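Local coordinates for protein ftsY (Mycoplasma mycoides, PDB 1ZU4) that is a bacterial signal recognition particle receptor of the SRP54 family, pairing a helical-bundle N domain with a P-loop G domain, at residues E248-S251 against K252-V256; V167-K171 against L172-P176; E38-E41 against D42-Q46; L55-S58 against N59-K63. All blocks are in the same frame, centred on the assembly; numbering follows the deposited sequence.

Contact 1 (E248-S251 against K252-V256)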
loop_
_atom_site.group_PDB
_atom_site.type_symbol
_atom_site.label_atom_id
_atom_site.label_comp_id
_atom_site.label_asym_id
_atom_site.label_seq_id
_atom_site.Cartn_x
_atom_site.Cartn_y
_atom_site.Cartn_z
ATOM N N GLU A 248 -4.658 1.220 -11.076
ATOM C CA GLU A 248 -4.109 1.930 -12.237
ATOM C C GLU A 248 -5.088 2.967 -12.835
ATOM O O GLU A 248 -4.690 4.052 -13.249
ATOM C CB GLU A 248 -3.612 0.953 -13.321
ATOM C CG GLU A 248 -3.019 1.671 -14.594
ATOM C CD GLU A 248 -1.699 2.450 -14.347
ATOM O OE1 GLU A 248 -1.277 2.638 -13.196
ATOM O OE2 GLU A 248 -1.094 2.931 -15.356
ATOM N N GLU A 249 -6.370 2.626 -12.901
ATOM C CA GLU A 249 -7.312 3.547 -13.521
ATOM C C GLU A 249 -7.417 4.775 -12.635
ATOM O O GLU A 249 -7.573 5.885 -13.117
ATOM C CB GLU A 249 -8.677 2.886 -13.749
ATOM C CG GLU A 249 -8.632 1.608 -14.665
ATOM C CD GLU A 249 -10.005 0.930 -14.815
ATOM O OE1 GLU A 249 -11.038 1.645 -14.899
ATOM O OE2 GLU A 249 -10.042 -0.312 -14.886
ATOM N N PHE A 250 -7.327 4.585 -11.321
ATOM C CA PHE A 250 -7.475 5.717 -10.414
ATOM C C PHE A 250 -6.248 6.619 -10.501
ATOM O O PHE A 250 -6.344 7.807 -10.301
ATOM C CB PHE A 250 -7.677 5.259 -8.964
ATOM C CG PHE A 250 -8.292 6.319 -8.102
ATOM C CD1 PHE A 250 -9.680 6.394 -7.957
ATOM C CD2 PHE A 250 -7.498 7.280 -7.502
ATOM C CE1 PHE A 250 -10.262 7.403 -7.208
ATOM C CE2 PHE A 250 -8.079 8.303 -6.762
ATOM C CZ PHE A 250 -9.452 8.361 -6.597
ATOM N N SER A 251 -5.082 6.027 -10.761
ATOM C CA SER A 251 -3.864 6.810 -10.897
ATOM C C SER A 251 -3.935 7.913 -11.962
ATOM O O SER A 251 -3.007 8.705 -12.039
ATOM C CB SER A 251 -2.621 5.913 -11.091
ATOM O OG SER A 251 -2.485 5.464 -12.417
ATOM N N LYS A 252 -5.020 7.994 -12.753
ATOM C CA LYS A 252 -5.160 9.065 -13.787
ATOM C C LYS A 252 -5.936 10.292 -13.264
ATOM O O LYS A 252 -6.014 11.353 -13.902
ATOM C CB LYS A 252 -5.867 8.548 -15.055
ATOM C CG LYS A 252 -5.379 7.231 -15.632
ATOM C CD LYS A 252 -3.871 7.200 -15.766
ATOM C CE LYS A 252 -3.398 5.938 -16.464
ATOM N NZ LYS A 252 -2.513 6.230 -17.640
ATOM N N VAL A 253 -6.516 10.127 -12.092
ATOM C CA VAL A 253 -7.422 11.096 -11.518
ATOM C C VAL A 253 -6.619 11.912 -10.496
ATOM O O VAL A 253 -6.943 13.055 -10.201
ATOM C CB VAL A 253 -8.619 10.337 -10.841
ATOM C CG1 VAL A 253 -9.420 11.231 -9.971
ATOM C CG2 VAL A 253 -9.507 9.650 -11.893
ATOM N N ALA A 254 -5.563 11.292 -9.958
ATOM C CA ALA A 254 -4.807 11.881 -8.867
ATOM C C ALA A 254 -3.366 11.576 -9.124
ATOM O O ALA A 254 -3.030 10.540 -9.724
ATOM C CB ALA A 254 -5.274 11.300 -7.519
ATOM N N ASP A 255 -2.513 12.494 -8.709
ATOM C CA ASP A 255 -1.086 12.301 -8.839
ATOM C C ASP A 255 -0.578 11.581 -7.587
ATOM O O ASP A 255 -0.195 12.201 -6.595
ATOM C CB ASP A 255 -0.366 13.626 -9.118
ATOM C CG ASP A 255 -0.729 14.212 -10.515
ATOM O OD1 ASP A 255 -0.550 13.539 -11.552
ATOM O OD2 ASP A 255 -1.177 15.379 -10.571
ATOM N N VAL A 256 -0.594 10.255 -7.684
ATOM C CA VAL A 256 -0.417 9.336 -6.565
ATOM C C VAL A 256 1.078 9.224 -6.352
ATOM O O VAL A 256 1.813 9.080 -7.337
ATOM C CB VAL A 256 -1.022 7.929 -6.915
ATOM C CG1 VAL A 256 -0.645 6.844 -5.845
ATOM C CG2 VAL A 256 -2.587 8.001 -7.140
HETATM O O HOH W 1 -0.592 8.772 -10.521
#
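F250 and S251 meet V253, A254 and V256 in a local helix-to-strand junction of the P-loop G domain, where helix 241-250 gives way to the loop leading into strand 258-262. The turn is tightened by bonds that span three residues. V253 N donates to F250 O over 2.9 Å, while the bond from K252 N to E249 O is weak. S251 suits the junction because its short hydroxyl can reach back to the backbone. With OG held between the backbone N and the carbonyl carbon (chi1 80°), it donates to E248 O at 2.7 Å and so occupies a carbonyl on helix 241-250.

The buried side of the junction is apolar. The F250 ring lies obliquely against V253 CG1 and A254 CB, the latter 4.2 Å from F250 CE2. It also packs on L209 of helix 206-221 and L233 of strand 230-236, and touches the probable P-loop. V253 and A254 are buried against helix 206-221, on L209 and L213 respectively, where compact, uncharged side chains are suited.

The exposed side carries the charges. K252 bends at chi2 (-49°) and runs back past S251, bringing its CE within 3.9 Å of E248 OE2. Its NZ stays 4.3 Å from E248 OE2, too far for a salt bridge, though opposite charges probably still attract. After A254 the chain makes an inverse gamma turn centred on D255. A water ties this turn to S251, probably donating to S251 O at 2.9 Å and accepting from V256 N at 3.2 Å.

Contact 2 (V167-K171 against L172-P176); sequences VKANK and LNADP
A169 directs its methyl group at A174 across the loop, the two CB atoms standing 3.8 Å apart. Alanine suits both positions, since a methyl from each side is enough to bring the two side chains into contact; A169 also rests on V179 of helix 176-189 and on T143. Further on, K171 folds over the peptide that follows it. Its CG is anti to the backbone N (chi1 180°), and bends at each later torsion curl the chain back until NZ makes a weak hydrogen bond to L172 O, at 3.5 Å. The aliphatic part of this exposed lysine thus lies over L172 N.

The carbonyl of K171 faces the inside of the turn. There a water donates to K171 O at 2.6 Å and accepts from A174 N at 3.1 Å, bridging two backbone groups that are not bonded directly. N173, next along the loop after L172, has phi and psi both near 46°, a left-handed conformation that asparagine tolerates well. After A174, whose O is bound by T143 OG1, D175 caps A177 N through OD1 and forms a salt bridge to K215 through OD2. This is a surface strand-to-helix connection with an aspartate N-cap, joining strand 164-167 to helix 176-189 in the alpha/beta P-loop fold.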
loop_
_atom_site.group_PDB
_atom_site.type_symbol
_atom_site.label_atom_id
_atom_site.label_comp_id
_atom_site.label_asym_id
_atom_site.label_seq_id
_atom_site.Cartn_x
_atom_site.Cartn_y
_atom_site.Cartn_z
ATOM N N VAL A 167 -11.044 17.200 12.433
ATOM C CA VAL A 167 -11.879 18.296 11.924
ATOM C C VAL A 167 -12.885 17.709 10.930
ATOM O O VAL A 167 -12.533 16.873 10.083
ATOM C CB VAL A 167 -11.005 19.436 11.263
ATOM C CG1 VAL A 167 -11.863 20.480 10.598
ATOM C CG2 VAL A 167 -10.130 20.111 12.330
ATOM N N LYS A 168 -14.133 18.132 11.018
ATOM C CA LYS A 168 -15.169 17.579 10.128
ATOM C C LYS A 168 -16.122 18.690 9.666
ATOM O O LYS A 168 -16.002 19.823 10.103
ATOM C CB LYS A 168 -15.953 16.470 10.841
ATOM C CG LYS A 168 -16.468 16.868 12.219
ATOM C CD LYS A 168 -17.524 15.909 12.728
ATOM C CE LYS A 168 -17.931 16.242 14.149
ATOM N NZ LYS A 168 -19.382 15.896 14.339
ATOM N N ALA A 169 -17.044 18.336 8.780
ATOM C CA ALA A 169 -18.132 19.203 8.319
ATOM C C ALA A 169 -19.272 19.260 9.351
ATOM O O ALA A 169 -19.643 18.223 9.935
ATOM C CB ALA A 169 -18.671 18.651 7.008
ATOM N N ASN A 170 -19.827 20.459 9.556
ATOM C CA ASN A 170 -21.009 20.657 10.432
ATOM C C ASN A 170 -22.313 20.673 9.609
ATOM O O ASN A 170 -23.432 20.657 10.162
ATOM C CB ASN A 170 -20.863 21.940 11.296
ATOM C CG ASN A 170 -20.361 23.168 10.487
ATOM O OD1 ASN A 170 -20.891 23.499 9.412
ATOM N ND2 ASN A 170 -19.335 23.845 11.017
ATOM N N LYS A 171 -22.150 20.695 8.285
ATOM C CA LYS A 171 -23.255 20.781 7.344
ATOM C C LYS A 171 -23.431 19.461 6.581
ATOM O O LYS A 171 -22.520 18.639 6.529
ATOM C CB LYS A 171 -23.023 21.955 6.383
ATOM C CG LYS A 171 -24.114 22.158 5.334
ATOM C CD LYS A 171 -25.408 22.793 5.954
ATOM C CE LYS A 171 -26.671 21.926 5.559
ATOM N NZ LYS A 171 -26.632 21.595 4.029
ATOM N N LEU A 172 -24.610 19.252 5.999
ATOM C CA LEU A 172 -24.853 18.072 5.164
ATOM C C LEU A 172 -24.191 18.182 3.778
ATOM O O LEU A 172 -24.274 19.238 3.132
ATOM C CB LEU A 172 -26.361 17.875 5.030
ATOM C CG LEU A 172 -26.931 16.668 4.293
ATOM C CD1 LEU A 172 -26.419 15.367 4.901
ATOM C CD2 LEU A 172 -28.452 16.781 4.383
ATOM N N ASN A 173 -23.528 17.097 3.347
ATOM C CA ASN A 173 -22.856 16.995 2.034
ATOM C C ASN A 173 -22.004 18.244 1.680
ATOM O O ASN A 173 -22.087 18.775 0.559
ATOM C CB ASN A 173 -23.865 16.670 0.884
ATOM C CG ASN A 173 -24.366 15.202 0.902
ATOM O OD1 ASN A 173 -23.577 14.236 0.829
ATOM N ND2 ASN A 173 -25.687 15.044 0.962
ATOM N N ALA A 174 -21.205 18.717 2.640
ATOM C CA ALA A 174 -20.484 19.993 2.500
ATOM C C ALA A 174 -19.402 19.928 1.409
ATOM O O ALA A 174 -18.968 18.839 1.058
ATOM C CB ALA A 174 -19.881 20.409 3.866
ATOM N N ASP A 175 -18.962 21.079 0.882
ATOM C CA ASP A 175 -17.808 21.120 -0.016
ATOM C C ASP A 175 -16.620 20.584 0.782
ATOM O O ASP A 175 -16.311 21.105 1.880
ATOM C CB ASP A 175 -17.524 22.538 -0.498
ATOM C CG ASP A 175 -16.421 22.604 -1.581
ATOM O OD1 ASP A 175 -15.640 21.669 -1.701
ATOM O OD2 ASP A 175 -16.321 23.622 -2.321
ATOM N N PRO A 176 -15.987 19.501 0.266
ATOM C CA PRO A 176 -14.776 18.924 0.852
ATOM C C PRO A 176 -13.666 19.942 1.155
ATOM O O PRO A 176 -13.000 19.817 2.197
ATOM C CB PRO A 176 -14.319 17.930 -0.218
ATOM C CG PRO A 176 -15.621 17.491 -0.910
ATOM C CD PRO A 176 -16.437 18.761 -0.935
HETATM O O HOH W 2 -21.257 16.911 5.141
#

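Contact 3 (E38-E41 against D42-Q46)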
loop_
_atom_site.group_PDB
_atom_site.type_symbol
_atom_site.label_atom_id
_atom_site.label_comp_id
_atom_site.label_asym_id
_atom_site.label_seq_id
_atom_site.Cartn_x
_atom_site.Cartn_y
_atom_site.Cartn_z
ATOM N N GLU A 38 10.187 -24.263 -17.145
ATOM C CA GLU A 38 8.776 -24.261 -17.521
ATOM C C GLU A 38 7.898 -24.528 -16.312
ATOM O O GLU A 38 6.840 -23.918 -16.171
ATOM C CB GLU A 38 8.475 -25.329 -18.578
ATOM C CG GLU A 38 9.140 -25.120 -19.901
ATOM C CD GLU A 38 8.994 -26.356 -20.782
ATOM O OE1 GLU A 38 7.951 -27.050 -20.673
ATOM O OE2 GLU A 38 9.921 -26.625 -21.580
ATOM N N GLU A 39 8.338 -25.475 -15.472
ATOM C CA GLU A 39 7.601 -25.833 -14.265
ATOM C C GLU A 39 7.662 -24.662 -13.309
ATOM O O GLU A 39 6.669 -24.336 -12.715
ATOM C CB GLU A 39 8.184 -27.064 -13.560
ATOM C CG GLU A 39 8.157 -28.385 -14.344
ATOM C CD GLU A 39 6.763 -28.904 -14.622
ATOM O OE1 GLU A 39 5.799 -28.521 -13.920
ATOM O OE2 GLU A 39 6.637 -29.696 -15.579
ATOM N N LEU A 40 8.840 -24.048 -13.148
ATOM C CA LEU A 40 8.938 -22.921 -12.234
ATOM C C LEU A 40 8.036 -21.779 -12.676
ATOM O O LEU A 40 7.331 -21.145 -11.851
ATOM C CB LEU A 40 10.384 -22.463 -12.104
ATOM C CG LEU A 40 10.605 -21.112 -11.370
ATOM C CD1 LEU A 40 10.348 -21.275 -9.897
ATOM C CD2 LEU A 40 12.033 -20.578 -11.612
ATOM N N GLU A 41 8.012 -21.539 -13.986
ATOM C CA GLU A 41 7.223 -20.440 -14.558
ATOM C C GLU A 41 5.765 -20.658 -14.270
ATOM O O GLU A 41 5.052 -19.727 -13.941
ATOM C CB GLU A 41 7.511 -20.323 -16.070
ATOM C CG GLU A 41 8.779 -19.527 -16.326
ATOM C CD GLU A 41 9.373 -19.697 -17.715
ATOM O OE1 GLU A 41 8.754 -20.269 -18.647
ATOM O OE2 GLU A 41 10.493 -19.242 -17.853
ATOM N N ASP A 42 5.321 -21.910 -14.337
ATOM C CA ASP A 42 3.961 -22.223 -13.946
ATOM C C ASP A 42 3.640 -21.928 -12.471
ATOM O O ASP A 42 2.618 -21.334 -12.151
ATOM C CB ASP A 42 3.563 -23.646 -14.346
ATOM C CG ASP A 42 2.094 -23.842 -14.244
ATOM O OD1 ASP A 42 1.354 -23.138 -14.966
ATOM O OD2 ASP A 42 1.635 -24.666 -13.416
ATOM N N VAL A 43 4.535 -22.269 -11.578
ATOM C CA VAL A 43 4.381 -21.836 -10.194
ATOM C C VAL A 43 4.341 -20.302 -10.047
ATOM O O VAL A 43 3.515 -19.789 -9.319
ATOM C CB VAL A 43 5.494 -22.402 -9.339
ATOM C CG1 VAL A 43 5.488 -21.777 -7.929
ATOM C CG2 VAL A 43 5.422 -23.939 -9.296
ATOM N N LEU A 44 5.210 -19.570 -10.744
ATOM C CA LEU A 44 5.258 -18.116 -10.582
ATOM C C LEU A 44 3.958 -17.527 -11.064
ATOM O O LEU A 44 3.429 -16.565 -10.476
ATOM C CB LEU A 44 6.445 -17.517 -11.353
ATOM C CG LEU A 44 7.786 -17.899 -10.728
ATOM C CD1 LEU A 44 8.929 -17.368 -11.516
ATOM C CD2 LEU A 44 7.904 -17.486 -9.248
ATOM N N ILE A 45 3.389 -18.139 -12.109
ATOM C CA ILE A 45 2.125 -17.637 -12.660
ATOM C C ILE A 45 1.031 -17.687 -11.576
ATOM O O ILE A 45 0.240 -16.756 -11.423
ATOM C CB ILE A 45 1.685 -18.400 -13.964
ATOM C CG1 ILE A 45 2.622 -18.028 -15.119
ATOM C CG2 ILE A 45 0.205 -18.033 -14.306
ATOM C CD1 ILE A 45 2.665 -18.976 -16.308
ATOM N N GLN A 46 1.021 -18.749 -10.788
ATOM C CA GLN A 46 -0.053 -18.932 -9.815
ATOM C C GLN A 46 -0.032 -17.965 -8.635
ATOM O O GLN A 46 -1.013 -17.872 -7.904
ATOM C CB GLN A 46 -0.087 -20.373 -9.321
ATOM C CG GLN A 46 -0.624 -21.356 -10.401
ATOM C CD GLN A 46 -0.382 -22.788 -10.014
ATOM O OE1 GLN A 46 0.708 -23.322 -10.244
ATOM N NE2 GLN A 46 -1.398 -23.435 -9.420
#
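L40 and L44, one helical turn apart, cross obliquely on the buried side of helix 34-46, with L40 CG 4.1 Å from L44 CD1. They start from different rotations: L40 has CG anti to the backbone N (chi1 169°), whereas L44 has it anti to the carbonyl carbon (chi1 -69°). The second choice leans L44 back along the helix, so that its CG lies 3.5 Å from L40 O. V43 turns another part of the buried surface to F18 and D21 of helix 12-27, its CG2 lying alongside E39 O. I45 also folds back, putting CG1 3.2 Å from E41 O, a tight approach, and touches V54.

E41 runs extended beyond CG and reaches helix 51-64, where its OE2 is probably hydrogen-bonded to S58 OG; a long acidic chain can thus span the gap between helices. Backbone bonds of the helix bring residues four apart onto one side, among them L44 N to L40 O at 2.9 Å and I45 N to E41 O at 2.9 Å. L40, V43 and L44 are buried while E38, E39 and D42 are exposed, and E41 faces the neighbouring helix: this is an amphipathic alpha-helix of the N-domain helical bundle.

Contact 4 (L55-S58 against N59-K63); sequences LKVS and NLVRK
R62 and S58 make the strongest polar links, both to residues beyond helix 51-64: R62 NH1 forms a salt bridge to D34 OD1, and S58 OG has a probable hydrogen bond to E41 OE2 of helix 34-46. S58 and N59, with R62 one turn further on from S58, also converge on one water. It donates to S58 OG at 2.9 Å and accepts from R62 NE at 2.9 Å, lying in the guanidinium plane at its edge; a further bond from N59 ND2 is weak. Arginine is long enough to serve both the water and D34.

Beneath this polar cluster runs the alpha-helical backbone, with R62 N bonded to S58 O at 2.8 Å and V61 N to V57 O at 2.9 Å. N59 takes CG anti to the carbonyl carbon (chi1 -75°), which lays its amide beside the preceding turn, where L55 CD1 packs 3.9 Å from N59 OD1.

On the buried side V57 CG1 and V61 CG2 are 4.4 Å apart. These compact branched side chains let other helices close in: V57 meets L78 and A85, and V61 meets S81 and F37. L60, partly exposed, also reaches S81. Such packing against helices 34-46 and 71-87 is that of a helical bundle, here the N domain.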
loop_
_atom_site.group_PDB
_atom_site.type_symbol
_atom_site.label_atom_id
_atom_site.label_comp_id
_atom_site.label_asym_id
_atom_site.label_seq_id
_atom_site.Cartn_x
_atom_site.Cartn_y
_atom_site.Cartn_z
ATOM N N LEU A 55 8.269 -13.621 -16.255
ATOM C CA LEU A 55 9.393 -13.615 -17.179
ATOM C C LEU A 55 10.672 -13.014 -16.572
ATOM O O LEU A 55 11.751 -13.581 -16.689
ATOM C CB LEU A 55 8.989 -12.860 -18.448
ATOM C CG LEU A 55 10.082 -12.648 -19.486
ATOM C CD1 LEU A 55 10.214 -13.911 -20.276
ATOM C CD2 LEU A 55 9.755 -11.455 -20.363
ATOM N N LYS A 56 10.560 -11.866 -15.937
ATOM C CA LYS A 56 11.713 -11.224 -15.292
ATOM C C LYS A 56 12.302 -12.084 -14.148
ATOM O O LYS A 56 13.511 -12.237 -14.050
ATOM C CB LYS A 56 11.337 -9.818 -14.790
ATOM C CG LYS A 56 12.553 -8.985 -14.358
ATOM C CD LYS A 56 12.187 -7.604 -13.776
ATOM C CE LYS A 56 12.007 -6.559 -14.873
ATOM N NZ LYS A 56 10.699 -6.768 -15.560
ATOM N N VAL A 57 11.453 -12.682 -13.318
ATOM C CA VAL A 57 11.932 -13.506 -12.188
ATOM C C VAL A 57 12.587 -14.806 -12.687
ATOM O O VAL A 57 13.664 -15.184 -12.236
ATOM C CB VAL A 57 10.802 -13.758 -11.155
ATOM C CG1 VAL A 57 11.221 -14.820 -10.109
ATOM C CG2 VAL A 57 10.491 -12.459 -10.414
ATOM N N SER A 58 11.919 -15.497 -13.605
ATOM C CA SER A 58 12.489 -16.711 -14.214
ATOM C C SER A 58 13.853 -16.436 -14.841
ATOM O O SER A 58 14.790 -17.226 -14.642
ATOM C CB SER A 58 11.552 -17.268 -15.276
ATOM O OG SER A 58 11.998 -18.563 -15.698
ATOM N N ASN A 59 13.979 -15.331 -15.573
ATOM C CA ASN A 59 15.278 -15.001 -16.219
ATOM C C ASN A 59 16.391 -14.750 -15.228
ATOM O O ASN A 59 17.502 -15.235 -15.406
ATOM C CB ASN A 59 15.161 -13.825 -17.180
ATOM C CG ASN A 59 14.477 -14.202 -18.469
ATOM O OD1 ASN A 59 13.963 -13.333 -19.184
ATOM N ND2 ASN A 59 14.431 -15.493 -18.765
ATOM N N LEU A 60 16.078 -14.000 -14.170
ATOM C CA LEU A 60 16.984 -13.840 -13.037
ATOM C C LEU A 60 17.429 -15.143 -12.349
ATOM O O LEU A 60 18.616 -15.329 -12.092
ATOM C CB LEU A 60 16.364 -12.888 -12.023
ATOM C CG LEU A 60 16.509 -11.406 -12.395
ATOM C CD1 LEU A 60 15.590 -10.578 -11.516
ATOM C CD2 LEU A 60 17.997 -10.945 -12.336
ATOM N N VAL A 61 16.475 -16.029 -12.031
ATOM C CA VAL A 61 16.809 -17.342 -11.453
ATOM C C VAL A 61 17.696 -18.131 -12.460
ATOM O O VAL A 61 18.720 -18.691 -12.101
ATOM C CB VAL A 61 15.564 -18.178 -11.137
ATOM C CG1 VAL A 61 15.981 -19.610 -10.718
ATOM C CG2 VAL A 61 14.721 -17.539 -10.001
ATOM N N ARG A 62 17.338 -18.085 -13.735
ATOM C CA ARG A 62 18.110 -18.785 -14.760
ATOM C C ARG A 62 19.528 -18.217 -14.852
ATOM O O ARG A 62 20.490 -18.948 -15.032
ATOM C CB ARG A 62 17.333 -18.766 -16.092
ATOM C CG ARG A 62 18.221 -19.132 -17.246
ATOM C CD ARG A 62 17.563 -19.888 -18.361
ATOM N NE ARG A 62 16.110 -19.832 -18.572
ATOM C CZ ARG A 62 15.485 -20.855 -19.163
ATOM N NH1 ARG A 62 16.199 -21.918 -19.484
ATOM N NH2 ARG A 62 14.174 -20.847 -19.418
ATOM N N LYS A 63 19.669 -16.911 -14.659
ATOM C CA LYS A 63 20.975 -16.279 -14.698
ATOM C C LYS A 63 21.882 -16.651 -13.526
ATOM O O LYS A 63 23.092 -16.810 -13.692
ATOM C CB LYS A 63 20.808 -14.767 -14.741
ATOM C CG LYS A 63 22.088 -14.080 -15.172
ATOM C CD LYS A 63 21.766 -12.946 -16.128
ATOM C CE LYS A 63 21.469 -11.697 -15.335
ATOM N NZ LYS A 63 22.719 -11.293 -14.612
HETATM O O HOH W 3 13.959 -18.058 -17.771
#

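Contacts 3 and 4 belong together: their centres are 11 Å apart, on consecutive helices of the N-domain bundle. Besides the probable E41-S58 link, L44 CD1 packs on V57 CG1 at 3.7 Å, so the two helices share polar and apolar ties. Contacts 1 and 2 lie in the G domain, with centres 25 Å apart and no touch. Of these two, contact 1 is the one beside the probable P-loop. Contact 2 is on the far side of the chain's centre from the bundle contacts, its centre 51 Å from that of contact 3; contact 1 is 31 Å from contact 3, centre to centre.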